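Local coordinates for protein putative laminarinase (Phanerochaete chrysosporium, PDB 2W52) that probably hydrolyses beta-glucosidic bonds of laminarin-type glucans as a fungal glycoside hydrolase of family 16, at residues G113-I118 and T131-A136. Sequence-based numbering, arbitrary orientation.
Sequences GGEVDI and TLHTGA. With BGC (beta-D-glucopyranose), chain D.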
loop_
_atom_site.group_PDB
_atom_site.type_symbol
_atom_site.label_atom_id
_atom_site.label_comp_id
_atom_site.label_asym_id
_atom_site.label_seq_id
_atom_site.Cartn_x
_atom_site.Cartn_y
_atom_site.Cartn_z
ATOM N N GLY A 113 -7.941 -14.493 6.518
ATOM C CA GLY A 113 -8.658 -13.259 6.868
ATOM C C GLY A 113 -8.588 -12.224 5.749
ATOM O O GLY A 113 -9.055 -11.081 5.920
ATOM N N GLY A 114 -8.022 -12.612 4.609
ATOM C CA GLY A 114 -7.983 -11.690 3.461
ATOM C C GLY A 114 -6.821 -10.719 3.478
ATOM O O GLY A 114 -6.120 -10.561 4.483
ATOM N N GLU A 115 -6.588 -10.129 2.312
ATOM C CA GLU A 115 -5.581 -9.085 2.133
ATOM C C GLU A 115 -6.053 -8.204 0.984
ATOM O O GLU A 115 -6.445 -8.713 -0.066
ATOM C CB GLU A 115 -4.224 -9.701 1.772
ATOM C CG GLU A 115 -3.185 -8.658 1.313
ATOM C CD GLU A 115 -1.808 -9.241 0.959
ATOM O OE1 GLU A 115 -1.592 -10.472 1.122
ATOM O OE2 GLU A 115 -0.941 -8.467 0.483
ATOM N N VAL A 116 -6.054 -6.892 1.200
ATOM C CA VAL A 116 -6.329 -5.950 0.087
ATOM C C VAL A 116 -5.165 -4.975 -0.024
ATOM O O VAL A 116 -4.859 -4.243 0.939
ATOM C CB VAL A 116 -7.698 -5.195 0.244
ATOM C CG1 VAL A 116 -7.813 -4.545 1.557
ATOM C CG2 VAL A 116 -7.858 -4.132 -0.863
ATOM N N ASP A 117 -4.491 -5.038 -1.183
ATOM C CA ASP A 117 -3.362 -4.163 -1.476
ATOM C C ASP A 117 -3.915 -2.958 -2.208
ATOM O O ASP A 117 -4.501 -3.100 -3.297
ATOM C CB ASP A 117 -2.292 -4.894 -2.294
ATOM C CG ASP A 117 -1.833 -6.174 -1.595
ATOM O OD1 ASP A 117 -1.694 -6.134 -0.346
ATOM O OD2 ASP A 117 -1.628 -7.192 -2.273
ATOM N N ILE A 118 -3.776 -1.793 -1.586
ATOM C CA ILE A 118 -4.429 -0.570 -2.089
ATOM C C ILE A 118 -3.457 0.266 -2.938
ATOM O O ILE A 118 -3.788 0.681 -4.045
ATOM C CB ILE A 118 -5.009 0.251 -0.914
ATOM C CG1 ILE A 118 -6.008 -0.571 -0.084
ATOM C CG2 ILE A 118 -5.589 1.604 -1.414
ATOM C CD1 ILE A 118 -6.270 0.072 1.290
ATOM N N THR A 131 -5.044 -5.219 -5.452
ATOM C CA THR A 131 -5.062 -6.674 -5.515
ATOM C C THR A 131 -5.624 -7.273 -4.255
ATOM O O THR A 131 -5.320 -6.808 -3.139
ATOM C CB THR A 131 -3.601 -7.212 -5.701
ATOM O OG1 THR A 131 -2.943 -6.499 -6.758
ATOM C CG2 THR A 131 -3.582 -8.705 -6.026
ATOM N N LEU A 132 -6.417 -8.331 -4.415
ATOM C CA LEU A 132 -6.820 -9.124 -3.250
ATOM C C LEU A 132 -6.033 -10.421 -3.251
ATOM O O LEU A 132 -5.753 -10.965 -4.292
ATOM C CB LEU A 132 -8.316 -9.503 -3.287
ATOM C CG LEU A 132 -9.341 -8.391 -3.513
ATOM C CD1 LEU A 132 -10.775 -8.923 -3.298
ATOM C CD2 LEU A 132 -9.072 -7.170 -2.614
ATOM N N HIS A 133 -5.730 -10.885 -2.047
ATOM C CA HIS A 133 -5.130 -12.201 -1.844
ATOM C C HIS A 133 -5.973 -12.877 -0.768
ATOM O O HIS A 133 -6.188 -12.298 0.296
ATOM C CB HIS A 133 -3.698 -12.025 -1.322
ATOM C CG HIS A 133 -2.772 -11.329 -2.282
ATOM N ND1 HIS A 133 -1.879 -12.002 -3.086
ATOM C CD2 HIS A 133 -2.582 -10.012 -2.528
ATOM C CE1 HIS A 133 -1.186 -11.130 -3.801
ATOM N NE2 HIS A 133 -1.592 -9.912 -3.481
ATOM N N THR A 134 -6.494 -14.081 -1.063
ATOM C CA THR A 134 -7.435 -14.750 -0.170
ATOM C C THR A 134 -7.151 -16.252 -0.127
ATOM O O THR A 134 -6.279 -16.766 -0.837
ATOM C CB THR A 134 -8.864 -14.593 -0.697
ATOM O OG1 THR A 134 -8.980 -15.286 -1.949
ATOM C CG2 THR A 134 -9.196 -13.102 -0.924
ATOM N N GLY A 135 -7.920 -16.949 0.707
ATOM C CA GLY A 135 -8.012 -18.415 0.636
ATOM C C GLY A 135 -8.803 -18.889 -0.585
ATOM O O GLY A 135 -9.134 -18.108 -1.488
ATOM N N ALA A 136 -9.125 -20.191 -0.626
ATOM C CA ALA A 136 -9.704 -20.800 -1.826
ATOM C C ALA A 136 -11.111 -20.296 -2.148
ATOM O O ALA A 136 -11.805 -19.753 -1.271
ATOM C CB ALA A 136 -9.727 -22.328 -1.669
HETATM C C2 BGC D . 2.594 -11.641 2.067
HETATM C C3 BGC D . 2.557 -12.850 3.015
HETATM C C4 BGC D . 2.419 -12.425 4.495
HETATM C C5 BGC D . 1.223 -11.494 4.615
HETATM C C6 BGC D . 1.019 -10.956 6.027
HETATM C C1 BGC D . 1.369 -10.782 2.300
HETATM O O1 BGC D . 1.480 -9.612 1.478
HETATM O O2 BGC D . 2.668 -12.010 0.677
HETATM O O3 BGC D . 3.773 -13.547 2.796
HETATM O O4 BGC D . 2.191 -13.536 5.388
HETATM O O5 BGC D . 1.384 -10.411 3.685
HETATM O O6 BGC D . 2.220 -10.301 6.484
#
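The side chains of Glu115 and His133 run alongside each other, pointing the same way; the carboxylate approaches the imidazole obliquely, planes 26° apart, with Glu115 CD 3.7 Å from His133 CD2. At the ring's edge, near its plane, sits Asp117 OD2, 3.0 Å from His133 NE2, although the Asp117 carboxylate itself is turned 54° from the ring. His133 ND1 is hydrogen-bonded to Asn162, which helps fix the ring's rotation, and a second bound beta-glucose touches the His133 side chain. Glu115 reaches the sugar through a fully extended chain, CG anti to the backbone N (chi1 169°). Its OE2 accepts a hydrogen bond from O1 of the beta-glucose at 2.9 Å, while OE1 is held by Trp110. The same Glu115 OE2 is only 2.6 Å from Asp117 OD1.

The backbones behind these side chains pair as antiparallel strands; Asp117 N donates a nearly straight bond to Thr131 O (2.8 Å). On the opposite face of the sheet Val116 CG2 meets Leu132 CD2 at 3.7 Å, and both side chains pack on Ile196 of strand 195-202. This beta hairpin thus has an apolar side in the sandwich core and a polar face where glucose is bound, consistent with the substrate cleft. Glu115, Asp117 and Glu120 match the ExDxxE motif of family 16 jelly rolls, in which Glu115 is probably the nucleophile and Glu120 the acid/base.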